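Local coordinates for protein cytosolic phospholipase A2 delta (Homo sapiens, PDB 5IZ5) that hydrolyses glycerophospholipids at the sn-2 position in a calcium-dependent manner, with a preference for linoleic acid, releasing a fatty acid and a lysophospholipid, at residues B[34-39]-B[71-76]; B[94-99]-B[106-111]; B[153-158]-B[284-289]; B[334-339]-B[773-778]; B[391-396]-B[781-786]. The protein carries 3 engineered substitutions. All blocks are in the same frame, centred on the assembly; numbering follows the deposited sequence.

From the N terminus, contact 1 closes a loop of 31 residues in the C2 domain, and contact 2 follows it as a hairpin with six residues between its segments. The two touch: Ala35 CB lies 3.9 Å from Ile96 CD1. Contact 3 closes a third loop in series, with 125 residues between 153-158 and 284-289; it joins the sheet that holds strands 21-36 and 152-156 to the start of the catalytic part. Contacts 4 and 5 cross, since 391-396 lies between 334-339 and 773-778, and 781-786 follows. Their centres are about 9 Å apart, and they tie the C-terminal residues back to helices 335-351 and 386-397. Centres of contacts 1 and 5 are about 72 Å apart.

Contact 1: B[34-39]-B[71-76]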
# COMPACT_ATOMS: atom_id res chain seq x y z
N GLU B 34 -28.24 -19.84 -25.55
CA GLU B 34 -27.49 -20.25 -26.73
C GLU B 34 -26.50 -19.17 -27.14
O GLU B 34 -26.58 -18.03 -26.67
CB GLU B 34 -28.45 -20.52 -27.89
CG GLU B 34 -29.21 -19.29 -28.38
CD GLU B 34 -30.09 -19.59 -29.57
OE1 GLU B 34 -30.99 -20.44 -29.45
OE2 GLU B 34 -29.90 -18.96 -30.63
N ALA B 35 -25.58 -19.55 -28.03
CA ALA B 35 -24.65 -18.60 -28.62
C ALA B 35 -24.59 -18.81 -30.13
O ALA B 35 -24.98 -19.87 -30.64
CB ALA B 35 -23.26 -18.77 -28.01
N ARG B 36 -24.12 -17.79 -30.85
CA ARG B 36 -24.05 -17.83 -32.31
C ARG B 36 -22.74 -17.26 -32.84
O ARG B 36 -22.16 -16.35 -32.24
CB ARG B 36 -25.21 -17.03 -32.92
CG ARG B 36 -26.59 -17.62 -32.68
CD ARG B 36 -27.67 -16.67 -33.17
NE ARG B 36 -27.69 -15.43 -32.39
CZ ARG B 36 -28.39 -15.23 -31.28
NH1 ARG B 36 -29.16 -16.18 -30.77
NH2 ARG B 36 -28.32 -14.05 -30.66
N ASN B 37 -22.29 -17.81 -33.97
CA ASN B 37 -21.13 -17.30 -34.71
C ASN B 37 -19.81 -17.43 -33.96
O ASN B 37 -18.94 -16.57 -34.08
CB ASN B 37 -21.35 -15.84 -35.13
CG ASN B 37 -22.73 -15.60 -35.73
OD1 ASN B 37 -23.18 -16.37 -36.58
ND2 ASN B 37 -23.40 -14.54 -35.30
N LEU B 38 -19.64 -18.50 -33.20
CA LEU B 38 -18.38 -18.72 -32.49
C LEU B 38 -17.29 -19.19 -33.46
O LEU B 38 -17.58 -19.79 -34.49
CB LEU B 38 -18.55 -19.76 -31.38
CG LEU B 38 -19.56 -19.45 -30.27
CD1 LEU B 38 -19.56 -20.59 -29.26
CD2 LEU B 38 -19.27 -18.13 -29.58
N ARG B 39 -16.04 -18.90 -33.11
CA ARG B 39 -14.88 -19.23 -33.94
C ARG B 39 -14.53 -20.72 -33.92
O ARG B 39 -14.58 -21.35 -32.87
CB ARG B 39 -13.68 -18.44 -33.41
CG ARG B 39 -13.92 -16.92 -33.36
CD ARG B 39 -13.90 -16.28 -34.73
NE ARG B 39 -12.58 -16.40 -35.34
CZ ARG B 39 -12.29 -16.15 -36.62
NH1 ARG B 39 -13.24 -15.76 -37.47
NH2 ARG B 39 -11.05 -16.31 -37.05
N THR B 71 -20.18 -27.52 -32.94
CA THR B 71 -21.41 -26.78 -33.30
C THR B 71 -21.20 -25.35 -33.84
O THR B 71 -21.76 -25.04 -34.90
CB THR B 71 -22.49 -26.80 -32.20
OG1 THR B 71 -23.52 -25.86 -32.54
CG2 THR B 71 -21.93 -26.45 -30.82
N SER B 72 -20.47 -24.50 -33.14
CA SER B 72 -20.31 -23.09 -33.54
C SER B 72 -21.60 -22.25 -33.30
O SER B 72 -21.57 -21.01 -33.27
CB SER B 72 -19.83 -23.01 -34.99
OG SER B 72 -19.81 -21.69 -35.47
N HIS B 73 -22.71 -22.94 -33.08
CA HIS B 73 -23.97 -22.31 -32.70
C HIS B 73 -24.63 -23.11 -31.57
O HIS B 73 -25.71 -23.68 -31.75
CB HIS B 73 -24.91 -22.19 -33.90
CG HIS B 73 -26.35 -22.03 -33.52
ND1 HIS B 73 -26.78 -21.06 -32.64
CD2 HIS B 73 -27.44 -22.73 -33.88
CE1 HIS B 73 -28.09 -21.17 -32.49
NE2 HIS B 73 -28.51 -22.18 -33.23
N PRO B 74 -23.99 -23.16 -30.39
CA PRO B 74 -24.48 -24.05 -29.33
C PRO B 74 -25.79 -23.59 -28.69
O PRO B 74 -26.02 -22.39 -28.55
CB PRO B 74 -23.36 -24.00 -28.31
CG PRO B 74 -22.76 -22.65 -28.49
CD PRO B 74 -22.80 -22.41 -29.97
N VAL B 75 -26.64 -24.55 -28.32
CA VAL B 75 -27.85 -24.29 -27.56
C VAL B 75 -27.80 -25.14 -26.29
O VAL B 75 -27.97 -26.36 -26.36
CB VAL B 75 -29.12 -24.65 -28.36
CG1 VAL B 75 -30.38 -24.41 -27.53
CG2 VAL B 75 -29.18 -23.85 -29.66
N TRP B 76 -27.54 -24.50 -25.15
CA TRP B 76 -27.42 -25.21 -23.88
C TRP B 76 -28.74 -25.26 -23.11
O TRP B 76 -29.13 -26.32 -22.61
CB TRP B 76 -26.38 -24.53 -22.98
CG TRP B 76 -24.97 -24.57 -23.48
CD1 TRP B 76 -24.08 -25.60 -23.36
CD2 TRP B 76 -24.27 -23.51 -24.15
NE1 TRP B 76 -22.87 -25.25 -23.92
CE2 TRP B 76 -22.96 -23.98 -24.41
CE3 TRP B 76 -24.62 -22.22 -24.55
CZ2 TRP B 76 -22.01 -23.19 -25.06
CZ3 TRP B 76 -23.67 -21.44 -25.20
CH2 TRP B 76 -22.38 -21.93 -25.45
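Glu34 and Val75 pair across an antiparallel, non-hydrogen-bonded position, CA atoms 4.1 Å apart, where strand 21-36 of a C2 domain nears its end and strand 75-85 begins. Next to it, Ala35 N donates to Pro74 O at 2.9 Å. His73 CG stands anti to the backbone N (chi1 159°), and the ring's ND1 donates to Ala35 O at 2.9 Å, tilted 28° from the carbonyl plane. At the ring edge, in its plane, Glu34 OE2 lies 3.4 Å from His73 CE1, the carboxylate turned 72° against the ring. The same OE2 takes a salt bridge from Arg36 NH1 at 2.9 Å; that arginine also pairs with Glu137 and Asp139 of strand 137-146. This end of the C2 sandwich holds the predicted calcium site, Leu38 being about 8 Å from Asp98 (side chain to side chain). Here the loops are clasped by two bonds, Leu38 N to Ser72 O and Ser72 OG to Leu38 O (3.1 Å). Pro74 CB covers one face of the Trp76 indole toward its rim, Ala35 CB meets the ring edge 3.9 Å from Trp76 CZ3, and Leu38 CD1 rests on Pro74 CD.

Contact 2: B[94-99]-B[106-111]; sequences LSIYDE and DICFKV
Ile107 CG1 lies over one face of the Tyr97 ring, a CH-pi contact 4.2 Å from the centroid and 16° off the normal. Ile107 CB approaches Tyr97 CE1, and Ile107 CD1 reaches Tyr97 OH. The Phe109 ring has Leu94 O near its plane at the edge, while Ile96 CD1 presses on Phe109 CB at 3.6 Å. An alanine in place of Tyr97 would probably leave Ile107 CG1 and CD1 without the ring that covers them. A classic beta bulge puts Cys108 and Phe109 opposite Ile96: Cys108 N donates to Ile96 O at 2.9 Å, Phe109 N only weakly. Asp98 N bonds Asp106 O at 2.8 Å. Both aspartates are predicted calcium ligands, but their carboxylates do not touch; Asp98 OD1 accepts from Asp48 N. Strand 91-98 lies between 49-55 and 106-114 in the four-stranded C2 sheet, and the face bearing Leu94, Ile96 and Phe109 packs on Leu138 of strand 137-146.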
# COMPACT_ATOMS: atom_id res chain seq x y z
N LEU B 94 -19.41 -14.01 -17.78
CA LEU B 94 -19.87 -15.10 -18.64
C LEU B 94 -18.82 -15.32 -19.72
O LEU B 94 -18.59 -14.45 -20.56
CB LEU B 94 -21.23 -14.77 -19.26
CG LEU B 94 -22.33 -14.37 -18.27
CD1 LEU B 94 -22.35 -12.87 -18.04
CD2 LEU B 94 -23.69 -14.82 -18.77
N SER B 95 -18.17 -16.48 -19.66
CA SER B 95 -17.10 -16.83 -20.59
C SER B 95 -17.43 -18.12 -21.33
O SER B 95 -17.88 -19.08 -20.72
CB SER B 95 -15.78 -17.00 -19.83
OG SER B 95 -15.39 -15.80 -19.20
N ILE B 96 -17.21 -18.12 -22.65
CA ILE B 96 -17.34 -19.34 -23.44
C ILE B 96 -15.94 -19.84 -23.78
O ILE B 96 -15.12 -19.08 -24.29
CB ILE B 96 -18.12 -19.12 -24.75
CG1 ILE B 96 -19.45 -18.42 -24.45
CG2 ILE B 96 -18.35 -20.46 -25.45
CD1 ILE B 96 -20.26 -18.06 -25.68
N TYR B 97 -15.69 -21.10 -23.47
CA TYR B 97 -14.41 -21.74 -23.77
C TYR B 97 -14.60 -22.84 -24.80
O TYR B 97 -15.70 -23.39 -24.95
CB TYR B 97 -13.81 -22.31 -22.49
CG TYR B 97 -13.20 -21.28 -21.57
CD1 TYR B 97 -11.86 -20.91 -21.69
CD2 TYR B 97 -13.96 -20.68 -20.57
CE1 TYR B 97 -11.29 -19.97 -20.84
CE2 TYR B 97 -13.40 -19.74 -19.71
CZ TYR B 97 -12.07 -19.39 -19.86
OH TYR B 97 -11.52 -18.45 -19.02
N ASP B 98 -13.52 -23.17 -25.51
CA ASP B 98 -13.51 -24.23 -26.51
C ASP B 98 -12.78 -25.42 -25.91
O ASP B 98 -11.58 -25.35 -25.65
CB ASP B 98 -12.80 -23.74 -27.78
CG ASP B 98 -12.79 -24.78 -28.90
OD1 ASP B 98 -13.37 -25.87 -28.76
OD2 ASP B 98 -12.19 -24.48 -29.95
N GLU B 99 -13.50 -26.52 -25.69
CA GLU B 99 -12.92 -27.68 -25.01
C GLU B 99 -11.92 -28.44 -25.88
O GLU B 99 -12.21 -28.78 -27.03
CB GLU B 99 -14.00 -28.64 -24.52
CG GLU B 99 -13.46 -29.74 -23.62
CD GLU B 99 -14.56 -30.57 -23.00
OE1 GLU B 99 -15.04 -31.52 -23.66
OE2 GLU B 99 -14.95 -30.28 -21.85
N ASP B 106 -9.09 -22.73 -25.03
CA ASP B 106 -9.08 -21.34 -25.48
C ASP B 106 -10.43 -20.69 -25.21
O ASP B 106 -11.48 -21.33 -25.35
CB ASP B 106 -8.76 -21.23 -26.97
CG ASP B 106 -7.30 -21.47 -27.28
OD1 ASP B 106 -6.98 -21.62 -28.48
OD2 ASP B 106 -6.47 -21.51 -26.35
N ILE B 107 -10.38 -19.42 -24.83
CA ILE B 107 -11.58 -18.63 -24.63
C ILE B 107 -12.02 -18.05 -25.97
O ILE B 107 -11.20 -17.51 -26.71
CB ILE B 107 -11.34 -17.51 -23.58
CG1 ILE B 107 -12.66 -16.94 -23.09
CG2 ILE B 107 -10.44 -16.40 -24.13
CD1 ILE B 107 -12.54 -16.18 -21.79
N CYS B 108 -13.29 -18.21 -26.32
CA CYS B 108 -13.82 -17.62 -27.55
C CYS B 108 -14.83 -16.50 -27.30
O CYS B 108 -15.26 -15.86 -28.25
CB CYS B 108 -14.43 -18.70 -28.46
SG CYS B 108 -15.39 -20.00 -27.66
N PHE B 109 -15.19 -16.26 -26.04
CA PHE B 109 -16.17 -15.23 -25.71
C PHE B 109 -16.09 -14.88 -24.22
O PHE B 109 -15.95 -15.77 -23.38
CB PHE B 109 -17.58 -15.72 -26.05
CG PHE B 109 -18.62 -14.64 -26.00
CD1 PHE B 109 -18.97 -13.95 -27.16
CD2 PHE B 109 -19.28 -14.34 -24.82
CE1 PHE B 109 -19.94 -12.96 -27.12
CE2 PHE B 109 -20.25 -13.35 -24.78
CZ PHE B 109 -20.58 -12.66 -25.93
N LYS B 110 -16.19 -13.59 -23.91
CA LYS B 110 -16.17 -13.12 -22.53
C LYS B 110 -16.93 -11.80 -22.43
O LYS B 110 -16.67 -10.87 -23.19
CB LYS B 110 -14.73 -12.92 -22.04
CG LYS B 110 -14.63 -12.33 -20.64
CD LYS B 110 -13.31 -12.68 -19.96
CE LYS B 110 -13.00 -11.73 -18.82
NZ LYS B 110 -11.93 -12.26 -17.92
N VAL B 111 -17.87 -11.75 -21.49
CA VAL B 111 -18.52 -10.51 -21.12
C VAL B 111 -18.58 -10.34 -19.60
O VAL B 111 -18.71 -11.32 -18.87
CB VAL B 111 -19.94 -10.41 -21.73
CG1 VAL B 111 -20.87 -11.47 -21.15
CG2 VAL B 111 -20.53 -9.03 -21.50

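Contact 3: B[153-158]-B[284-289]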
# COMPACT_ATOMS: atom_id res chain seq x y z
N ASN B 153 -26.15 -9.82 7.90
CA ASN B 153 -25.49 -8.81 8.73
C ASN B 153 -24.18 -8.34 8.10
O ASN B 153 -23.15 -9.02 8.17
CB ASN B 153 -25.22 -9.36 10.13
CG ASN B 153 -26.50 -9.66 10.90
OD1 ASN B 153 -27.48 -8.91 10.81
ND2 ASN B 153 -26.50 -10.75 11.65
N LEU B 154 -24.24 -7.16 7.48
CA LEU B 154 -23.10 -6.54 6.80
C LEU B 154 -22.41 -5.51 7.69
O LEU B 154 -23.03 -4.97 8.60
CB LEU B 154 -23.57 -5.82 5.55
CG LEU B 154 -24.40 -6.58 4.52
CD1 LEU B 154 -24.83 -5.64 3.42
CD2 LEU B 154 -23.59 -7.74 3.95
N ILE B 155 -21.13 -5.25 7.41
CA ILE B 155 -20.38 -4.13 7.99
C ILE B 155 -19.76 -3.34 6.84
O ILE B 155 -19.09 -3.94 5.99
CB ILE B 155 -19.27 -4.60 8.95
CG1 ILE B 155 -19.87 -5.45 10.07
CG2 ILE B 155 -18.53 -3.39 9.54
CD1 ILE B 155 -18.84 -6.19 10.91
N THR B 156 -19.97 -2.02 6.81
CA THR B 156 -19.44 -1.17 5.75
C THR B 156 -18.93 0.20 6.20
O THR B 156 -19.30 0.68 7.27
CB THR B 156 -20.52 -0.78 4.73
OG1 THR B 156 -21.74 -1.47 5.00
CG2 THR B 156 -20.05 -1.06 3.36
N ASN B 157 -18.12 0.83 5.35
CA ASN B 157 -17.87 2.27 5.41
C ASN B 157 -18.45 2.95 4.16
O ASN B 157 -18.06 4.07 3.81
CB ASN B 157 -16.38 2.57 5.53
CG ASN B 157 -15.58 1.99 4.38
OD1 ASN B 157 -16.13 1.54 3.37
ND2 ASN B 157 -14.26 2.03 4.51
N LYS B 158 -19.36 2.25 3.48
CA LYS B 158 -20.04 2.70 2.25
C LYS B 158 -19.20 2.60 0.97
O LYS B 158 -19.68 2.98 -0.10
CB LYS B 158 -20.63 4.10 2.41
CG LYS B 158 -21.61 4.24 3.57
CD LYS B 158 -22.77 3.26 3.44
CE LYS B 158 -23.75 3.46 4.59
NZ LYS B 158 -25.18 3.38 4.18
N VAL B 284 -9.59 -5.49 10.49
CA VAL B 284 -9.47 -4.34 9.59
C VAL B 284 -10.46 -3.24 9.99
O VAL B 284 -11.66 -3.49 10.05
CB VAL B 284 -9.68 -4.77 8.11
CG1 VAL B 284 -9.53 -3.58 7.17
CG2 VAL B 284 -8.69 -5.87 7.73
N HIS B 285 -9.93 -2.04 10.24
CA HIS B 285 -10.71 -0.85 10.59
C HIS B 285 -11.30 -0.24 9.31
O HIS B 285 -10.57 0.10 8.39
CB HIS B 285 -9.81 0.22 11.27
CG HIS B 285 -8.95 -0.30 12.39
ND1 HIS B 285 -7.74 0.27 12.73
CD2 HIS B 285 -9.13 -1.34 13.24
CE1 HIS B 285 -7.21 -0.38 13.74
NE2 HIS B 285 -8.03 -1.37 14.08
N LEU B 286 -12.61 -0.11 9.27
CA LEU B 286 -13.29 0.46 8.12
C LEU B 286 -13.90 1.81 8.47
O LEU B 286 -14.84 1.88 9.25
CB LEU B 286 -14.42 -0.47 7.68
CG LEU B 286 -14.04 -1.86 7.20
CD1 LEU B 286 -15.31 -2.56 6.74
CD2 LEU B 286 -13.00 -1.85 6.09
N GLY B 287 -13.38 2.88 7.88
CA GLY B 287 -13.93 4.21 8.10
C GLY B 287 -13.05 5.26 7.46
O GLY B 287 -11.86 5.03 7.27
N PHE B 288 -13.64 6.41 7.13
CA PHE B 288 -12.91 7.49 6.46
C PHE B 288 -12.58 8.67 7.36
O PHE B 288 -12.37 9.78 6.89
CB PHE B 288 -13.71 7.98 5.25
CG PHE B 288 -13.68 7.02 4.12
CD1 PHE B 288 -12.63 7.03 3.22
CD2 PHE B 288 -14.69 6.07 3.98
CE1 PHE B 288 -12.59 6.14 2.18
CE2 PHE B 288 -14.66 5.17 2.94
CZ PHE B 288 -13.61 5.21 2.04
N ASN B 289 -12.53 8.43 8.65
CA ASN B 289 -12.08 9.46 9.54
C ASN B 289 -10.93 8.90 10.32
O ASN B 289 -10.56 7.74 10.15
CB ASN B 289 -13.25 9.97 10.40
CG ASN B 289 -14.12 10.95 9.63
OD1 ASN B 289 -13.74 12.11 9.38
ND2 ASN B 289 -15.30 10.50 9.24
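Asn157 and Gly287 bring the two backbones closest, CA atoms 5.2 Å apart, with the chains running nearly the same way (19°) and no hydrogen bond between them. Asn157 carries the contact. Its CG sits between the backbone N and the carbonyl carbon (chi1 58°), and ND2 lies 3.5 Å from Phe288 CE2, the amide plane turned 36° from the ring. Asn157 CB rests 3.9 Å from Leu286 C, beside Gly287, which has no side chain. Farther along, Leu286 CD1 faces Ile155 CG2 at 4.3 Å, a looser apolar touch. The contact joins strand 152-156, which pairs with C2 strand 21-36, to strand 285-286 at the start of the catalytic region. Both ends of the Asn157 amide are engaged beyond the two segments. The buried amide is thus satisfied by backbone groups from both parts: OD1 accepts from Val159 N and Ile160 N on its own side, and ND2 donates to Tyr497 O in the catalytic region.

Contact 4: B[334-339]-B[773-778]. With SO4 (sulfate ion), chain M.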
# COMPACT_ATOMS: atom_id res chain seq x y z
N GLY B 334 14.80 11.42 -2.29
CA GLY B 334 16.16 11.73 -2.74
C GLY B 334 17.24 11.05 -1.94
O GLY B 334 18.22 11.69 -1.55
N GLY B 335 17.07 9.75 -1.68
CA GLY B 335 18.10 8.94 -1.02
C GLY B 335 18.78 9.60 0.17
O GLY B 335 18.13 10.26 0.97
N ALA B 336 20.09 9.41 0.28
CA ALA B 336 20.89 9.97 1.38
C ALA B 336 20.92 11.49 1.39
O ALA B 336 21.14 12.11 2.43
CB ALA B 336 22.31 9.43 1.35
N ARG B 337 20.74 12.09 0.21
CA ARG B 337 20.66 13.54 0.09
C ARG B 337 19.47 14.05 0.88
O ARG B 337 19.61 14.94 1.72
CB ARG B 337 20.54 13.95 -1.38
CG ARG B 337 20.40 15.44 -1.60
CD ARG B 337 20.43 15.82 -3.08
NE ARG B 337 19.84 14.83 -3.99
CZ ARG B 337 18.55 14.62 -4.24
NH1 ARG B 337 17.62 15.33 -3.63
NH2 ARG B 337 18.19 13.68 -5.11
N ALA B 338 18.29 13.47 0.61
CA ALA B 338 17.07 13.81 1.35
C ALA B 338 17.24 13.53 2.84
O ALA B 338 16.85 14.34 3.67
CB ALA B 338 15.87 13.03 0.81
N MET B 339 17.83 12.38 3.18
CA MET B 339 18.03 12.01 4.58
C MET B 339 18.86 13.06 5.32
O MET B 339 18.47 13.53 6.39
CB MET B 339 18.71 10.64 4.69
CG MET B 339 18.95 10.19 6.12
SD MET B 339 19.96 8.71 6.28
CE MET B 339 21.58 9.32 5.77
N SER B 773 22.11 7.72 -5.88
CA SER B 773 22.62 6.43 -5.45
C SER B 773 23.85 6.50 -4.56
O SER B 773 24.22 5.48 -4.01
CB SER B 773 22.89 5.52 -6.65
OG SER B 773 21.67 5.20 -7.29
N ASN B 774 24.49 7.66 -4.42
CA ASN B 774 25.67 7.75 -3.57
C ASN B 774 25.31 7.53 -2.12
O ASN B 774 24.44 8.21 -1.58
CB ASN B 774 26.40 9.09 -3.74
CG ASN B 774 27.72 9.14 -2.99
OD1 ASN B 774 28.26 8.11 -2.58
ND2 ASN B 774 28.25 10.34 -2.82
N MET B 775 25.98 6.57 -1.49
CA MET B 775 25.75 6.22 -0.10
C MET B 775 27.01 6.42 0.75
O MET B 775 27.08 5.95 1.88
CB MET B 775 25.28 4.76 -0.02
CG MET B 775 23.82 4.53 -0.43
SD MET B 775 22.59 5.29 0.67
CE MET B 775 23.27 4.96 2.29
N THR B 776 28.00 7.13 0.20
CA THR B 776 29.23 7.45 0.93
C THR B 776 29.49 8.95 0.84
O THR B 776 29.82 9.47 -0.22
CB THR B 776 30.44 6.69 0.37
OG1 THR B 776 30.09 5.30 0.21
CG2 THR B 776 31.63 6.81 1.31
N TYR B 777 29.31 9.63 1.97
CA TYR B 777 29.54 11.07 2.06
C TYR B 777 30.77 11.30 2.92
O TYR B 777 30.84 10.82 4.04
CB TYR B 777 28.35 11.75 2.75
CG TYR B 777 27.11 11.98 1.90
CD1 TYR B 777 26.15 12.92 2.30
CD2 TYR B 777 26.88 11.29 0.72
CE1 TYR B 777 25.01 13.14 1.55
CE2 TYR B 777 25.74 11.52 -0.04
CZ TYR B 777 24.81 12.44 0.38
OH TYR B 777 23.68 12.66 -0.37
N LYS B 778 31.74 12.04 2.39
CA LYS B 778 32.83 12.56 3.22
C LYS B 778 32.21 13.48 4.25
O LYS B 778 31.28 14.23 3.93
CB LYS B 778 33.84 13.33 2.37
CG LYS B 778 34.65 12.46 1.43
CD LYS B 778 35.11 13.21 0.19
CE LYS B 778 36.03 14.37 0.53
NZ LYS B 778 36.69 14.92 -0.69
S SO4 M . 33.18 3.33 -0.23
O1 SO4 M . 34.03 4.39 0.35
O2 SO4 M . 31.76 3.58 0.10
O3 SO4 M . 33.35 3.31 -1.70
O4 SO4 M . 33.58 2.01 0.31
O HOH W 1 21.54 7.78 -1.27
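Ala336 and Arg337, in the first turn of helix 335-351, meet Asn774, Met775 and Tyr777 of the loop before helix 779-794. Just before them, Gly334 binds substrate together with Gly335, consistent with the glycine-rich oxyanion hole of this hydrolase family. Gly334 O accepts from Ala338 N at 2.8 Å and lies over the centre of one face of the Arg337 guanidinium. Ala336 N donates at 2.7 Å to a water oxygen that also lies 2.9 Å from Asn774 O. The methyl of Ala336, CB, sits 4.2 Å from Met775 SD and 4.0 Å from Tyr777 CZ. At Arg337, the backbone N is 3.1 Å from Tyr777 OH, but the angle is too poor for a bond. The Arg337 chain bends at chi3 (33°), setting NE where it donates to Tyr770 O; NH2 pairs with Glu567. No direct hydrogen bond joins the segments: a water lies between Ala336 N and Asn774 O, while methyl, sulfur and phenol supply the direct touch.

Contact 5: B[391-396]-B[781-786]; sequences YAREHL and DFERLL
Arg393 and Phe782 carry the packing of two helices in the catalytic domain, 386-397 and 779-794, whose short segments run 140° apart with axes 10.6 Å from each other. The tight part is the phenyl ring. Phe782 CG stands anti to the backbone N (chi1 179°), and the ring presents one face to the arginine chain: Arg393 CB sits over its centre, 3.7 Å from the centroid, a CH-pi contact, and Arg393 CG comes within 3.5 Å of Phe782 CD2. At the ring edge, in its plane, Leu396 CD2 approaches Phe782 CD1 at 3.8 Å. Thr340 of helix 335-351 also touches this buried ring, so three helices meet around it. An alanine in place of Phe782 would probably leave the aliphatic part of Arg393 and the tip of Leu396 without their apolar partner and open a gap between the helices. The other side is polar and partly exposed. There the other carboxylate oxygen, Glu783 OE1, pairs with Arg787, while the pair of Arg393 NH1 with Glu779 is long and weak. A single salt bridge crosses on this side: Arg393 NE donates to Glu783 OE2 at 2.9 Å, a bent bond with OE2 tilted 32° from the guanidinium plane.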
# COMPACT_ATOMS: atom_id res chain seq x y z
N TYR B 391 25.65 10.35 14.47
CA TYR B 391 25.42 8.95 14.15
C TYR B 391 25.29 8.76 12.63
O TYR B 391 25.99 7.95 12.03
CB TYR B 391 24.17 8.47 14.88
CG TYR B 391 23.79 7.03 14.67
CD1 TYR B 391 24.20 6.04 15.56
CD2 TYR B 391 22.97 6.66 13.60
CE1 TYR B 391 23.82 4.72 15.38
CE2 TYR B 391 22.59 5.34 13.42
CZ TYR B 391 23.02 4.38 14.30
OH TYR B 391 22.64 3.08 14.12
N ALA B 392 24.40 9.54 12.02
CA ALA B 392 24.15 9.47 10.58
C ALA B 392 25.39 9.83 9.77
O ALA B 392 25.71 9.18 8.78
CB ALA B 392 22.99 10.37 10.19
N ARG B 393 26.09 10.88 10.21
CA ARG B 393 27.31 11.34 9.53
C ARG B 393 28.37 10.24 9.51
O ARG B 393 28.99 9.99 8.47
CB ARG B 393 27.88 12.58 10.23
CG ARG B 393 29.04 13.24 9.49
CD ARG B 393 29.93 14.06 10.42
NE ARG B 393 29.17 14.87 11.37
CZ ARG B 393 29.32 14.86 12.69
NH1 ARG B 393 30.24 14.09 13.28
NH2 ARG B 393 28.56 15.64 13.44
N GLU B 394 28.57 9.60 10.65
CA GLU B 394 29.61 8.58 10.77
C GLU B 394 29.31 7.35 9.91
O GLU B 394 30.21 6.83 9.24
CB GLU B 394 29.80 8.20 12.24
CG GLU B 394 30.48 9.30 13.04
CD GLU B 394 30.57 9.02 14.53
OE1 GLU B 394 30.05 7.98 14.98
OE2 GLU B 394 31.17 9.85 15.24
N HIS B 395 28.06 6.92 9.91
CA HIS B 395 27.66 5.78 9.08
C HIS B 395 27.68 6.11 7.60
O HIS B 395 28.00 5.26 6.77
CB HIS B 395 26.28 5.26 9.50
CG HIS B 395 26.33 4.45 10.76
ND1 HIS B 395 26.83 3.17 10.79
CD2 HIS B 395 25.98 4.75 12.03
CE1 HIS B 395 26.77 2.70 12.02
NE2 HIS B 395 26.26 3.64 12.80
N LEU B 396 27.35 7.35 7.26
CA LEU B 396 27.38 7.77 5.86
C LEU B 396 28.83 7.93 5.37
O LEU B 396 29.09 7.83 4.17
CB LEU B 396 26.55 9.04 5.66
CG LEU B 396 25.90 9.30 4.30
CD1 LEU B 396 25.14 8.10 3.76
CD2 LEU B 396 24.96 10.49 4.40
N ASP B 781 31.47 16.85 3.12
CA ASP B 781 30.29 17.01 2.26
C ASP B 781 28.96 16.87 3.01
O ASP B 781 27.97 17.51 2.66
CB ASP B 781 30.31 16.01 1.10
CG ASP B 781 31.42 16.29 0.10
OD1 ASP B 781 31.82 17.47 -0.05
OD2 ASP B 781 31.88 15.33 -0.55
N PHE B 782 28.94 16.00 4.02
CA PHE B 782 27.77 15.83 4.88
C PHE B 782 27.45 17.14 5.59
O PHE B 782 26.31 17.62 5.54
CB PHE B 782 28.02 14.74 5.91
CG PHE B 782 26.86 14.50 6.85
CD1 PHE B 782 25.95 13.48 6.61
CD2 PHE B 782 26.69 15.30 7.97
CE1 PHE B 782 24.89 13.26 7.47
CE2 PHE B 782 25.62 15.08 8.84
CZ PHE B 782 24.72 14.06 8.59
N GLU B 783 28.46 17.71 6.24
CA GLU B 783 28.30 18.93 7.04
C GLU B 783 27.81 20.12 6.22
O GLU B 783 26.92 20.84 6.66
CB GLU B 783 29.61 19.30 7.76
CG GLU B 783 29.91 18.42 8.97
CD GLU B 783 28.93 18.61 10.12
OE1 GLU B 783 28.66 19.77 10.50
OE2 GLU B 783 28.41 17.60 10.64
N ARG B 784 28.36 20.30 5.03
CA ARG B 784 27.92 21.37 4.14
C ARG B 784 26.43 21.30 3.82
O ARG B 784 25.72 22.30 3.90
CB ARG B 784 28.70 21.34 2.83
CG ARG B 784 30.09 21.96 2.92
CD ARG B 784 30.79 21.90 1.57
NE ARG B 784 32.15 21.38 1.62
CZ ARG B 784 33.25 21.99 1.17
NH1 ARG B 784 33.20 23.22 0.65
NH2 ARG B 784 34.41 21.36 1.26
N LEU B 785 25.97 20.12 3.43
CA LEU B 785 24.56 19.92 3.07
C LEU B 785 23.67 20.13 4.28
O LEU B 785 22.64 20.80 4.21
CB LEU B 785 24.32 18.53 2.47
CG LEU B 785 22.90 18.17 2.02
CD1 LEU B 785 22.30 19.24 1.13
CD2 LEU B 785 22.89 16.83 1.30
N LEU B 786 24.08 19.55 5.41
CA LEU B 786 23.34 19.69 6.65
C LEU B 786 23.25 21.15 7.10
O LEU B 786 22.16 21.64 7.39
CB LEU B 786 24.02 18.87 7.75
CG LEU B 786 23.32 18.92 9.11
CD1 LEU B 786 22.24 17.86 9.20
CD2 LEU B 786 24.33 18.77 10.24